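Local coordinates for protein HTP-2 (Caenorhabditis elegans, PDB 4TZM) that binds a closure motif of its partner HTP-3 through its HORMA domain and probably takes part in assembling the meiotic chromosome axis, at residues A90-A95 against A195-K200; G103-I108 against F209-F214; E123-K128 against K184-L189; A154-L159 against I232-P237; L159-E162 against S166-D169. All coordinates share one frame; numbering follows the deposited sequence.

Interaction 1: A90-A95 against A195-K200; sequences AQLLRA and ANFRLK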
# COMPACT_ATOMS: atom_id res chain seq x y z
N ALA A 90 1.59 8.98 8.99
CA ALA A 90 1.94 9.25 7.60
C ALA A 90 3.45 9.14 7.38
O ALA A 90 3.90 8.67 6.33
CB ALA A 90 1.43 10.62 7.16
N GLN A 91 4.22 9.57 8.37
CA GLN A 91 5.68 9.50 8.28
C GLN A 91 6.16 8.06 8.32
O GLN A 91 7.11 7.71 7.61
CB GLN A 91 6.32 10.33 9.39
CG GLN A 91 6.38 11.81 9.06
CD GLN A 91 7.38 12.56 9.91
OE1 GLN A 91 8.19 11.96 10.61
NE2 GLN A 91 7.33 13.89 9.85
N LEU A 92 5.51 7.24 9.13
CA LEU A 92 5.72 5.80 9.08
C LEU A 92 5.58 5.30 7.65
O LEU A 92 6.47 4.63 7.13
CB LEU A 92 4.70 5.07 9.97
CG LEU A 92 4.86 5.20 11.48
CD1 LEU A 92 3.70 4.50 12.16
CD2 LEU A 92 6.18 4.60 11.90
N LEU A 93 4.47 5.67 7.02
CA LEU A 93 4.16 5.21 5.68
C LEU A 93 5.14 5.77 4.65
O LEU A 93 5.47 5.10 3.68
CB LEU A 93 2.73 5.59 5.30
CG LEU A 93 1.68 5.02 6.26
CD1 LEU A 93 0.29 5.49 5.86
CD2 LEU A 93 1.76 3.50 6.29
N ARG A 94 5.62 6.99 4.89
CA ARG A 94 6.56 7.63 3.98
C ARG A 94 7.93 6.96 4.08
O ARG A 94 8.61 6.77 3.07
CB ARG A 94 6.68 9.12 4.27
CG ARG A 94 7.71 9.85 3.41
CD ARG A 94 7.26 9.93 1.96
NE ARG A 94 8.29 10.50 1.09
CZ ARG A 94 8.51 11.81 0.95
NH1 ARG A 94 7.77 12.68 1.63
NH2 ARG A 94 9.47 12.24 0.14
N ALA A 95 8.31 6.60 5.30
CA ALA A 95 9.58 5.92 5.53
C ALA A 95 9.61 4.57 4.82
O ALA A 95 10.61 4.22 4.19
CB ALA A 95 9.83 5.73 7.02
N ALA A 195 -3.76 -2.16 16.69
CA ALA A 195 -3.38 -2.04 15.29
C ALA A 195 -1.89 -1.72 15.16
O ALA A 195 -1.37 -0.87 15.89
CB ALA A 195 -4.22 -0.98 14.59
N ASN A 196 -1.23 -2.39 14.23
CA ASN A 196 0.22 -2.31 14.09
C ASN A 196 0.67 -2.26 12.63
O ASN A 196 0.02 -2.82 11.75
CB ASN A 196 0.86 -3.52 14.79
CG ASN A 196 2.19 -3.20 15.43
OD1 ASN A 196 3.03 -4.08 15.59
ND2 ASN A 196 2.38 -1.94 15.79
N PHE A 197 1.78 -1.57 12.38
CA PHE A 197 2.44 -1.61 11.08
C PHE A 197 3.71 -2.45 11.19
O PHE A 197 4.61 -2.13 11.97
CB PHE A 197 2.77 -0.21 10.58
CG PHE A 197 1.62 0.49 9.93
CD1 PHE A 197 1.18 0.11 8.67
CD2 PHE A 197 0.97 1.53 10.57
CE1 PHE A 197 0.12 0.74 8.06
CE2 PHE A 197 -0.10 2.18 9.96
CZ PHE A 197 -0.52 1.78 8.71
N ARG A 198 3.79 -3.51 10.40
CA ARG A 198 4.93 -4.42 10.44
C ARG A 198 5.44 -4.68 9.03
O ARG A 198 4.65 -4.86 8.10
CB ARG A 198 4.55 -5.73 11.13
CG ARG A 198 3.85 -5.55 12.47
CD ARG A 198 3.46 -6.88 13.09
NE ARG A 198 2.58 -6.70 14.24
CZ ARG A 198 2.16 -7.68 15.03
NH1 ARG A 198 2.54 -8.93 14.79
NH2 ARG A 198 1.37 -7.42 16.06
N LEU A 199 6.75 -4.70 8.86
CA LEU A 199 7.31 -4.85 7.53
C LEU A 199 8.41 -5.91 7.44
O LEU A 199 8.93 -6.36 8.46
CB LEU A 199 7.83 -3.49 7.02
CG LEU A 199 8.89 -2.70 7.80
CD1 LEU A 199 10.29 -3.21 7.52
CD2 LEU A 199 8.80 -1.23 7.45
N LYS A 200 8.73 -6.29 6.22
CA LYS A 200 9.76 -7.28 5.97
C LYS A 200 10.77 -6.72 4.98
O LYS A 200 10.41 -6.27 3.90
CB LYS A 200 9.15 -8.58 5.44
CG LYS A 200 10.15 -9.67 5.10
CD LYS A 200 9.44 -10.89 4.54
CE LYS A 200 10.42 -11.99 4.17
NZ LYS A 200 9.72 -13.14 3.52
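Leu92 on helix 84-102 and Phe197 on strand 193-201 mark the closest backbone approach, their CA atoms 8.3 Å apart, a spacing that leaves room for one layer of side chains between helix and sheet. That layer is carried by Phe197 on the strand and by Leu92 and Leu93 on the helix. With CG anti to its carbonyl carbon (chi1 -82°), Phe197 sends its ring out of the sheet toward the helix. Leu93 reaches the ring with one methyl: its CD2 lies over a face, 4.0 Å from the centroid of the Phe197 ring in a CH-pi contact, and comes to 3.7 Å from Phe197 CE1. The two side chains lie roughly perpendicular; Leu93 also packs on Ile46 and Phe50 of helix 35-56. Leu92 adds a looser touch, its CD1 4.3 Å from Phe197 CD2. Phenylalanine suits the strand because one flat ring can take up both leucines, and each leucine offers it a methyl, one over the face and one obliquely. Along the strand, Arg198 NE gives a hydrogen bond of 3.0 Å to Asn196 OD1, in the carbonyl plane and on a lone pair, though the N-H is bent toward it at 137°. Phe214 packs against both Leu92 and Phe197. The strand itself pairs antiparallel with the bound peptide, whose polar side chain is hydrogen-bonded to Phe197 O. Helix packed behind a sheet that a closure peptide extends is the arrangement of a peptide-bound HORMA domain.

Interaction 2: G103-I108 against F209-F214; sequences GFLKEI and FRIDGF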
# COMPACT_ATOMS: atom_id res chain seq x y z
N GLY A 103 15.01 -0.21 -2.91
CA GLY A 103 14.63 -1.56 -3.29
C GLY A 103 14.75 -2.55 -2.15
O GLY A 103 15.06 -3.72 -2.37
N PHE A 104 14.50 -2.09 -0.92
CA PHE A 104 14.77 -2.89 0.27
C PHE A 104 13.51 -3.40 0.96
O PHE A 104 13.59 -4.24 1.86
CB PHE A 104 15.60 -2.08 1.27
CG PHE A 104 16.99 -1.76 0.79
CD1 PHE A 104 17.57 -2.48 -0.24
CD2 PHE A 104 17.72 -0.74 1.38
CE1 PHE A 104 18.86 -2.19 -0.68
CE2 PHE A 104 19.00 -0.44 0.96
CZ PHE A 104 19.57 -1.16 -0.08
N LEU A 105 12.35 -2.90 0.54
CA LEU A 105 11.09 -3.27 1.18
C LEU A 105 10.40 -4.43 0.46
O LEU A 105 10.06 -4.32 -0.71
CB LEU A 105 10.15 -2.06 1.24
CG LEU A 105 8.83 -2.34 1.97
CD1 LEU A 105 9.09 -2.55 3.45
CD2 LEU A 105 7.84 -1.20 1.74
N LYS A 106 10.18 -5.52 1.19
CA LYS A 106 9.51 -6.70 0.64
C LYS A 106 7.99 -6.62 0.81
O LYS A 106 7.22 -6.82 -0.13
CB LYS A 106 10.05 -7.98 1.29
CG LYS A 106 9.30 -9.26 0.95
CD LYS A 106 9.48 -9.66 -0.51
CE LYS A 106 8.80 -11.00 -0.80
NZ LYS A 106 7.34 -10.98 -0.49
N GLU A 107 7.56 -6.32 2.03
CA GLU A 107 6.14 -6.25 2.37
C GLU A 107 5.90 -5.29 3.52
O GLU A 107 6.62 -5.33 4.52
CB GLU A 107 5.61 -7.64 2.74
CG GLU A 107 4.20 -7.61 3.32
CD GLU A 107 3.71 -8.98 3.77
OE1 GLU A 107 4.39 -9.99 3.49
OE2 GLU A 107 2.64 -9.04 4.41
N ILE A 108 4.89 -4.43 3.40
CA ILE A 108 4.42 -3.68 4.56
C ILE A 108 2.97 -4.06 4.85
O ILE A 108 2.12 -4.06 3.96
CB ILE A 108 4.55 -2.15 4.37
CG1 ILE A 108 3.91 -1.43 5.56
CG2 ILE A 108 3.93 -1.70 3.06
CD1 ILE A 108 4.13 0.06 5.58
N PHE A 209 21.09 -0.67 7.37
CA PHE A 209 19.94 0.07 6.86
C PHE A 209 18.69 -0.27 7.66
O PHE A 209 18.30 -1.43 7.75
CB PHE A 209 19.71 -0.23 5.38
CG PHE A 209 18.45 0.40 4.83
CD1 PHE A 209 18.46 1.71 4.39
CD2 PHE A 209 17.26 -0.32 4.76
CE1 PHE A 209 17.31 2.30 3.88
CE2 PHE A 209 16.11 0.26 4.26
CZ PHE A 209 16.13 1.57 3.82
N ARG A 210 18.07 0.74 8.25
CA ARG A 210 16.84 0.53 9.00
C ARG A 210 15.82 1.60 8.63
O ARG A 210 16.16 2.77 8.48
CB ARG A 210 17.11 0.55 10.50
CG ARG A 210 15.88 0.24 11.35
CD ARG A 210 16.18 0.35 12.83
NE ARG A 210 16.58 1.70 13.22
CZ ARG A 210 15.73 2.66 13.57
NH1 ARG A 210 14.43 2.42 13.58
NH2 ARG A 210 16.19 3.86 13.90
N ILE A 211 14.57 1.18 8.47
CA ILE A 211 13.53 2.12 8.12
C ILE A 211 13.12 2.91 9.37
O ILE A 211 12.88 2.33 10.43
CB ILE A 211 12.33 1.40 7.48
CG1 ILE A 211 12.80 0.71 6.19
CG2 ILE A 211 11.20 2.37 7.20
CD1 ILE A 211 11.79 -0.22 5.58
N ASP A 212 13.08 4.23 9.23
CA ASP A 212 12.79 5.11 10.35
C ASP A 212 11.39 4.86 10.89
O ASP A 212 10.41 4.91 10.15
CB ASP A 212 12.95 6.58 9.95
CG ASP A 212 13.14 7.50 11.15
OD1 ASP A 212 13.67 7.04 12.18
OD2 ASP A 212 12.76 8.69 11.06
N GLY A 213 11.30 4.59 12.19
CA GLY A 213 10.02 4.37 12.83
C GLY A 213 9.76 2.91 13.10
O GLY A 213 8.84 2.55 13.85
N PHE A 214 10.57 2.05 12.50
CA PHE A 214 10.40 0.61 12.64
C PHE A 214 11.60 -0.03 13.34
O PHE A 214 12.69 -0.14 12.76
CB PHE A 214 10.20 -0.05 11.26
CG PHE A 214 8.94 0.37 10.56
CD1 PHE A 214 8.89 1.54 9.81
CD2 PHE A 214 7.80 -0.42 10.63
CE1 PHE A 214 7.72 1.92 9.16
CE2 PHE A 214 6.63 -0.05 9.98
CZ PHE A 214 6.60 1.12 9.24
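Phe104 and Phe209 meet as a T-shaped, edge-to-face pair: the edge of Phe104 is turned into the face of Phe209, with ring planes at 72° and centroids 4.8 Å apart. One atom does most of the touching. Phe104 CD2 stands over the middle of the Phe209 ring, 3.4 Å from Phe209 CD2 and equally far from CE2. Phe209 holds its CG anti to the backbone nitrogen (chi1 174°), which carries the ring out of the loop toward Phe104. Further along, Leu105 and Ile211 cross at about a right angle and meet by terminal methyls, Leu105 CD1 to Ile211 CD1 4.2 Å; Ile211 also packs on Ala95 and Ala99 of helix 84-102, where small residues leave room for it. Gly103, with positive phi, is the C-prime residue of a Schellman motif ending that helix, and Gly213 takes the positive phi of the third position in a type II turn closed by Phe214 N to Ile211 O at 3.1 Å. Arg210 reaches back over this turn: its NH1 bonds to Phe214 O at 3.2 Å, nearly straight (161°), from above the carbonyl plane. Phe209 O in turn accepts a hydrogen bond from a basic side chain of the bound peptide. Across the two segments the contact is apolar, so its cohesion comes from dispersion and burial of apolar surface, with a favourable C-H edge-to-face term in the phenylalanine pair, while the loop's polar backbone finds partners in its own turn, in the Tyr201 hydroxyl and in the peptide.

Interaction 3: E123-K128 against K184-L189; sequences EVFSMK and KVLEPL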
# COMPACT_ATOMS: atom_id res chain seq x y z
N GLU A 123 -6.67 -9.73 11.79
CA GLU A 123 -6.90 -9.06 10.51
C GLU A 123 -5.60 -8.47 9.96
O GLU A 123 -4.84 -7.83 10.70
CB GLU A 123 -7.95 -7.96 10.66
CG GLU A 123 -8.29 -7.24 9.37
CD GLU A 123 -9.59 -6.45 9.46
OE1 GLU A 123 -10.67 -7.06 9.42
OE2 GLU A 123 -9.51 -5.21 9.58
N VAL A 124 -5.34 -8.69 8.68
CA VAL A 124 -4.13 -8.17 8.04
C VAL A 124 -4.40 -7.56 6.67
O VAL A 124 -5.04 -8.18 5.82
CB VAL A 124 -3.06 -9.28 7.86
CG1 VAL A 124 -1.89 -8.77 7.03
CG2 VAL A 124 -2.57 -9.78 9.21
N PHE A 125 -3.92 -6.35 6.46
CA PHE A 125 -3.89 -5.75 5.13
C PHE A 125 -2.44 -5.64 4.66
O PHE A 125 -1.67 -4.85 5.21
CB PHE A 125 -4.56 -4.38 5.12
CG PHE A 125 -6.06 -4.45 5.14
CD1 PHE A 125 -6.75 -4.60 6.33
CD2 PHE A 125 -6.78 -4.37 3.95
CE1 PHE A 125 -8.13 -4.67 6.35
CE2 PHE A 125 -8.17 -4.44 3.96
CZ PHE A 125 -8.84 -4.59 5.16
N SER A 126 -2.07 -6.45 3.67
CA SER A 126 -0.67 -6.55 3.26
C SER A 126 -0.42 -6.01 1.85
O SER A 126 -1.24 -6.19 0.95
CB SER A 126 -0.21 -8.01 3.34
OG SER A 126 -0.97 -8.83 2.48
N MET A 127 0.72 -5.35 1.68
CA MET A 127 1.15 -4.89 0.37
C MET A 127 2.55 -5.43 0.07
O MET A 127 3.54 -4.97 0.65
CB MET A 127 1.12 -3.36 0.30
CG MET A 127 1.27 -2.80 -1.11
SD MET A 127 1.00 -1.01 -1.23
CE MET A 127 -0.51 -0.83 -0.29
N LYS A 128 2.63 -6.41 -0.82
CA LYS A 128 3.89 -7.06 -1.15
C LYS A 128 4.45 -6.53 -2.46
O LYS A 128 3.70 -6.27 -3.40
CB LYS A 128 3.72 -8.58 -1.23
CG LYS A 128 3.26 -9.22 0.07
CD LYS A 128 2.92 -10.69 -0.12
CE LYS A 128 2.49 -11.33 1.19
NZ LYS A 128 2.15 -12.77 1.04
N LYS A 184 -19.09 -3.25 2.94
CA LYS A 184 -20.16 -4.18 2.58
C LYS A 184 -19.82 -5.66 2.79
O LYS A 184 -20.71 -6.51 2.74
CB LYS A 184 -20.57 -3.97 1.12
CG LYS A 184 -20.93 -2.54 0.76
CD LYS A 184 -22.27 -2.14 1.34
CE LYS A 184 -22.70 -0.77 0.84
NZ LYS A 184 -24.12 -0.47 1.16
N VAL A 185 -18.55 -5.99 3.03
CA VAL A 185 -18.15 -7.39 3.14
C VAL A 185 -17.66 -7.78 4.53
O VAL A 185 -18.17 -8.74 5.12
CB VAL A 185 -17.03 -7.74 2.13
CG1 VAL A 185 -16.59 -9.18 2.31
CG2 VAL A 185 -17.50 -7.49 0.71
N LEU A 186 -16.68 -7.05 5.05
CA LEU A 186 -16.11 -7.35 6.36
C LEU A 186 -17.07 -7.02 7.50
O LEU A 186 -17.81 -6.04 7.44
CB LEU A 186 -14.80 -6.59 6.56
CG LEU A 186 -13.62 -7.01 5.69
CD1 LEU A 186 -12.37 -6.22 6.05
CD2 LEU A 186 -13.36 -8.51 5.82
N GLU A 187 -17.05 -7.86 8.53
CA GLU A 187 -17.72 -7.55 9.79
C GLU A 187 -16.95 -6.42 10.48
O GLU A 187 -15.77 -6.21 10.20
CB GLU A 187 -17.77 -8.78 10.70
CG GLU A 187 -19.12 -9.48 10.76
CD GLU A 187 -19.21 -10.45 11.92
OE1 GLU A 187 -18.20 -10.61 12.64
OE2 GLU A 187 -20.30 -11.04 12.13
N PRO A 188 -17.63 -5.68 11.38
CA PRO A 188 -16.92 -4.66 12.17
C PRO A 188 -15.84 -5.29 13.04
O PRO A 188 -15.99 -6.43 13.47
CB PRO A 188 -18.03 -4.05 13.03
CG PRO A 188 -19.31 -4.35 12.28
CD PRO A 188 -19.08 -5.67 11.62
N LEU A 189 -14.76 -4.54 13.30
CA LEU A 189 -13.72 -5.01 14.20
C LEU A 189 -14.26 -5.12 15.63
O LEU A 189 -15.18 -4.39 15.99
CB LEU A 189 -12.50 -4.08 14.16
CG LEU A 189 -11.56 -4.24 12.97
CD1 LEU A 189 -10.46 -3.18 12.99
CD2 LEU A 189 -10.96 -5.63 12.96
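Leu186 is the first residue of 184-189 to meet strand 123-133. Its CD1 methyl points at two neighbours: it lies 4.0 Å from Phe125 CZ, at the edge of the ring and near its plane, and 3.9 Å from Glu123 OE1. Leucine and phenylalanine approach from opposite directions here. The chain then runs on, extended, through Glu187, whose carbonyl O accepts a bond from Arg57 NH1, and Pro188 to Leu189. This second leucine lays CD2 against the carboxylate, 3.7 Å from Glu123 OE2 and 3.8 Å from OE1. The segment between helix 164-185 and strand 193-201 is thereby tied to the start of strand 123-133 in the HORMA sheet. Glu123 reaches both leucines because its chain is extended, with CG anti to the backbone nitrogen (chi1 -178°); its OE2 also lies in the plane of the Phe125 ring. The charge has its mates outside the two segments: OE1 forms a salt bridge to Arg57 and a hydrogen bond with Ser248. With an alanine here, Arg57 and Ser248 would probably lose their shared acceptor and a gap would open beneath the two leucines. Between the segments themselves the contact is apolar cover over a buried carboxylate, whose charge is answered from outside by Arg57.

Interaction 4: A154-L159 against I232-P237; sequences AELAQL and IGHLRP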
# COMPACT_ATOMS: atom_id res chain seq x y z
N ALA A 154 4.50 -15.43 -9.27
CA ALA A 154 4.61 -15.98 -10.63
C ALA A 154 3.80 -15.17 -11.64
O ALA A 154 4.30 -14.85 -12.72
CB ALA A 154 4.17 -17.43 -10.64
N GLU A 155 2.57 -14.82 -11.29
CA GLU A 155 1.73 -14.05 -12.19
C GLU A 155 2.18 -12.59 -12.28
O GLU A 155 2.45 -12.08 -13.37
CB GLU A 155 0.27 -14.11 -11.75
CG GLU A 155 -0.69 -13.36 -12.66
CD GLU A 155 -2.13 -13.48 -12.22
OE1 GLU A 155 -2.38 -14.06 -11.13
OE2 GLU A 155 -3.02 -13.00 -12.95
N LEU A 156 2.28 -11.93 -11.12
CA LEU A 156 2.61 -10.51 -11.07
C LEU A 156 3.99 -10.19 -11.66
O LEU A 156 4.20 -9.10 -12.19
CB LEU A 156 2.55 -10.01 -9.62
CG LEU A 156 2.47 -8.49 -9.46
CD1 LEU A 156 1.27 -7.95 -10.22
CD2 LEU A 156 2.43 -8.08 -7.99
N ALA A 157 4.92 -11.13 -11.56
CA ALA A 157 6.26 -10.94 -12.11
C ALA A 157 6.21 -10.87 -13.63
O ALA A 157 6.96 -10.12 -14.25
CB ALA A 157 7.18 -12.06 -11.66
N GLN A 158 5.31 -11.66 -14.22
CA GLN A 158 5.14 -11.69 -15.67
C GLN A 158 4.35 -10.48 -16.18
O GLN A 158 4.37 -10.17 -17.37
CB GLN A 158 4.43 -12.98 -16.10
CG GLN A 158 5.23 -14.26 -15.92
CD GLN A 158 4.52 -15.48 -16.48
OE1 GLN A 158 3.31 -15.64 -16.33
NE2 GLN A 158 5.27 -16.35 -17.15
N LEU A 159 3.65 -9.80 -15.27
CA LEU A 159 2.78 -8.69 -15.65
C LEU A 159 3.56 -7.50 -16.21
O LEU A 159 4.48 -6.99 -15.58
CB LEU A 159 1.94 -8.24 -14.46
CG LEU A 159 0.96 -7.12 -14.81
CD1 LEU A 159 0.07 -7.56 -15.96
CD2 LEU A 159 0.13 -6.73 -13.61
N ILE A 232 -7.29 -7.65 -3.10
CA ILE A 232 -7.83 -6.32 -3.34
C ILE A 232 -7.46 -5.84 -4.74
O ILE A 232 -8.26 -5.20 -5.43
CB ILE A 232 -7.32 -5.30 -2.29
CG1 ILE A 232 -7.99 -5.55 -0.94
CG2 ILE A 232 -7.58 -3.87 -2.72
CD1 ILE A 232 -7.30 -6.59 -0.09
N GLY A 233 -6.23 -6.14 -5.15
CA GLY A 233 -5.74 -5.73 -6.45
C GLY A 233 -4.23 -5.58 -6.51
O GLY A 233 -3.53 -5.90 -5.55
N HIS A 234 -3.74 -5.09 -7.64
CA HIS A 234 -2.31 -4.93 -7.86
C HIS A 234 -1.98 -3.59 -8.51
O HIS A 234 -2.87 -2.87 -8.97
CB HIS A 234 -1.78 -6.08 -8.74
CG HIS A 234 -2.35 -6.09 -10.12
ND1 HIS A 234 -3.51 -6.78 -10.44
CD2 HIS A 234 -1.94 -5.51 -11.26
CE1 HIS A 234 -3.77 -6.61 -11.72
NE2 HIS A 234 -2.83 -5.85 -12.25
N LEU A 235 -0.69 -3.27 -8.54
CA LEU A 235 -0.19 -2.04 -9.15
C LEU A 235 1.03 -2.39 -9.99
O LEU A 235 1.88 -3.16 -9.55
CB LEU A 235 0.15 -1.00 -8.08
CG LEU A 235 -1.02 -0.39 -7.29
CD1 LEU A 235 -0.53 0.40 -6.08
CD2 LEU A 235 -1.88 0.48 -8.19
N ARG A 236 1.11 -1.84 -11.20
CA ARG A 236 2.25 -2.10 -12.07
C ARG A 236 2.69 -0.81 -12.76
O ARG A 236 2.36 -0.58 -13.92
CB ARG A 236 1.91 -3.18 -13.11
CG ARG A 236 3.06 -3.62 -14.03
CD ARG A 236 4.30 -4.04 -13.25
NE ARG A 236 5.25 -4.81 -14.05
CZ ARG A 236 6.36 -4.31 -14.59
NH1 ARG A 236 6.66 -3.03 -14.45
NH2 ARG A 236 7.17 -5.10 -15.29
N PRO A 237 3.43 0.04 -12.03
CA PRO A 237 4.08 1.17 -12.70
C PRO A 237 5.30 0.71 -13.49
O PRO A 237 5.47 -0.50 -13.71
CB PRO A 237 4.48 2.09 -11.54
CG PRO A 237 4.54 1.21 -10.35
CD PRO A 237 3.52 0.13 -10.56
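Leu159 meets both Arg236 and His234, and with them accounts for most of the buried surface. Its carbonyl O takes a hydrogen bond of 2.8 Å from Arg236 NE, bent at the hydrogen (140°) and tilted from the carbonyl plane, with a weak second bond from NH2 at 3.3 Å. Its side chain slides past that of Arg236, bringing Leu159 CD2 to 4.0 Å from Arg236 CB, and the same methyl comes to 3.4 Å from His234 CD2 and NE2. The C-terminal end of helix 153-158 and the residue after it are in this way laid on strand 228-235, which forms with strand 240-248 a hairpin consistent with the C-terminal one of closed, Mad2-like HORMA domains. Arginine suits its position because its several N-H groups reach Leu159 and Gly136 from other parts of the chain as well as the neighbouring Pro237: NH1 bonds to Pro237 O at 2.9 Å and NH2 to Gly136 O, while Phe132 makes a cation-pi contact. With a leucine in place of Arg236, the carbonyls of Leu159, Gly136 and Pro237 would probably be left without this shared donor. Leu156 CD1 covers the root of the histidine, 3.9 Å from His234 CB.

Interaction 5: L159-E162 against S166-D169; sequences LRYE and SVRD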
# COMPACT_ATOMS: atom_id res chain seq x y z
N LEU A 159 3.65 -9.80 -15.27
CA LEU A 159 2.78 -8.69 -15.65
C LEU A 159 3.56 -7.50 -16.21
O LEU A 159 4.48 -6.99 -15.58
CB LEU A 159 1.94 -8.24 -14.46
CG LEU A 159 0.96 -7.12 -14.81
CD1 LEU A 159 0.07 -7.56 -15.96
CD2 LEU A 159 0.13 -6.73 -13.61
N ARG A 160 3.15 -7.05 -17.39
CA ARG A 160 3.82 -5.97 -18.11
C ARG A 160 3.39 -4.59 -17.62
O ARG A 160 2.29 -4.42 -17.10
CB ARG A 160 3.52 -6.07 -19.61
CG ARG A 160 4.71 -6.35 -20.51
CD ARG A 160 4.27 -6.24 -21.97
NE ARG A 160 5.05 -7.09 -22.87
CZ ARG A 160 4.73 -7.30 -24.15
NH1 ARG A 160 3.66 -6.71 -24.67
NH2 ARG A 160 5.48 -8.09 -24.90
N TYR A 161 4.26 -3.61 -17.81
CA TYR A 161 3.87 -2.22 -17.62
C TYR A 161 3.09 -1.77 -18.86
O TYR A 161 3.62 -1.82 -19.97
CB TYR A 161 5.08 -1.32 -17.37
CG TYR A 161 4.77 0.14 -17.58
CD1 TYR A 161 4.01 0.85 -16.65
CD2 TYR A 161 5.22 0.82 -18.70
CE1 TYR A 161 3.71 2.18 -16.84
CE2 TYR A 161 4.93 2.15 -18.90
CZ TYR A 161 4.18 2.83 -17.97
OH TYR A 161 3.89 4.16 -18.17
N GLU A 162 1.85 -1.34 -18.66
CA GLU A 162 0.96 -1.07 -19.78
C GLU A 162 0.54 0.40 -19.91
O GLU A 162 -0.42 0.71 -20.61
CB GLU A 162 -0.29 -1.95 -19.67
CG GLU A 162 -0.02 -3.45 -19.70
CD GLU A 162 0.34 -3.98 -21.08
OE1 GLU A 162 0.52 -3.17 -22.01
OE2 GLU A 162 0.44 -5.22 -21.24
N SER A 166 -3.35 2.74 -17.41
CA SER A 166 -3.60 1.44 -16.80
C SER A 166 -3.30 1.47 -15.30
O SER A 166 -4.01 0.85 -14.51
CB SER A 166 -2.78 0.34 -17.48
OG SER A 166 -1.40 0.47 -17.19
N VAL A 167 -2.26 2.20 -14.91
CA VAL A 167 -1.92 2.34 -13.49
C VAL A 167 -3.04 3.07 -12.75
O VAL A 167 -3.45 2.65 -11.66
CB VAL A 167 -0.59 3.09 -13.29
CG1 VAL A 167 -0.29 3.25 -11.81
CG2 VAL A 167 0.55 2.36 -13.98
N ARG A 168 -3.55 4.15 -13.34
CA ARG A 168 -4.68 4.88 -12.77
C ARG A 168 -5.91 3.98 -12.62
O ARG A 168 -6.62 4.06 -11.61
CB ARG A 168 -5.03 6.10 -13.64
CG ARG A 168 -6.27 6.90 -13.19
CD ARG A 168 -6.58 8.02 -14.18
NE ARG A 168 -7.81 8.74 -13.87
CZ ARG A 168 -9.01 8.41 -14.34
NH1 ARG A 168 -9.15 7.36 -15.13
NH2 ARG A 168 -10.08 9.13 -14.01
N ASP A 169 -6.15 3.12 -13.60
CA ASP A 169 -7.25 2.15 -13.53
C ASP A 169 -7.03 1.17 -12.39
O ASP A 169 -7.98 0.79 -11.69
CB ASP A 169 -7.39 1.37 -14.84
CG ASP A 169 -7.92 2.22 -15.98
OD1 ASP A 169 -8.43 3.33 -15.73
OD2 ASP A 169 -7.83 1.77 -17.14
O HOH W 1 0.69 -1.38 -15.79
O HOH W 2 -2.18 2.78 -20.49
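Ser166, in the first turn of helix 164-185, faces Glu162 in the loop before it, their CA atoms 6.0 Å apart. From the start of its side chain, Ser166 CB rests 4.0 Å from Glu162 CB and 3.9 Å from Glu162 O. One bond further out, OG is held between the backbone nitrogen and the carbonyl carbon (chi1 70°), which turns it back toward the loop, 3.3 Å from Glu162 C. There it gains two polar partners: Gly163 O, to which it is hydrogen-bonded, and a water that donates to OG at 3.1 Å and accepts from Glu162 N. A second water donates to Glu162 O at 2.7 Å and accepts from Ser166 N at 3.3 Å, so it bridges the loop carbonyl and the N-H of the helix's first turn. Serine suits the spot, being small enough to sit beside the loop and able to give and take hydrogen bonds. On the inner side, Val167 CG2 touches the edge of the Tyr161 ring, 4.3 Å from CE1, an apolar partner for the aromatic side chain, which packs also on Arg236. The polar groups at the start of the helix are therefore satisfied partly through water, beside an apolar contact.

Overall arrangement
From the N terminus, interaction 1 opens on helix 84-102 and interaction 2 on the strand that follows; they close in the same order, at strand 193-201 and then in the loop 209-214, so they cross, and backbone bonds between Lys200 and 106-107 join them. Interaction 3 opens next, on strand 123-133, and closes at 184-189, within the spans of both. Interaction 4 starts at 154-159, after these three, and closes at 232-237, beyond all of them, crossing each. Interaction 5 shares Leu159 with it and closes a short loop lying within interactions 1, 2 and 3. Together they tie the peptide-binding side, the central sheet, the C-terminal hairpin and helix 164-185.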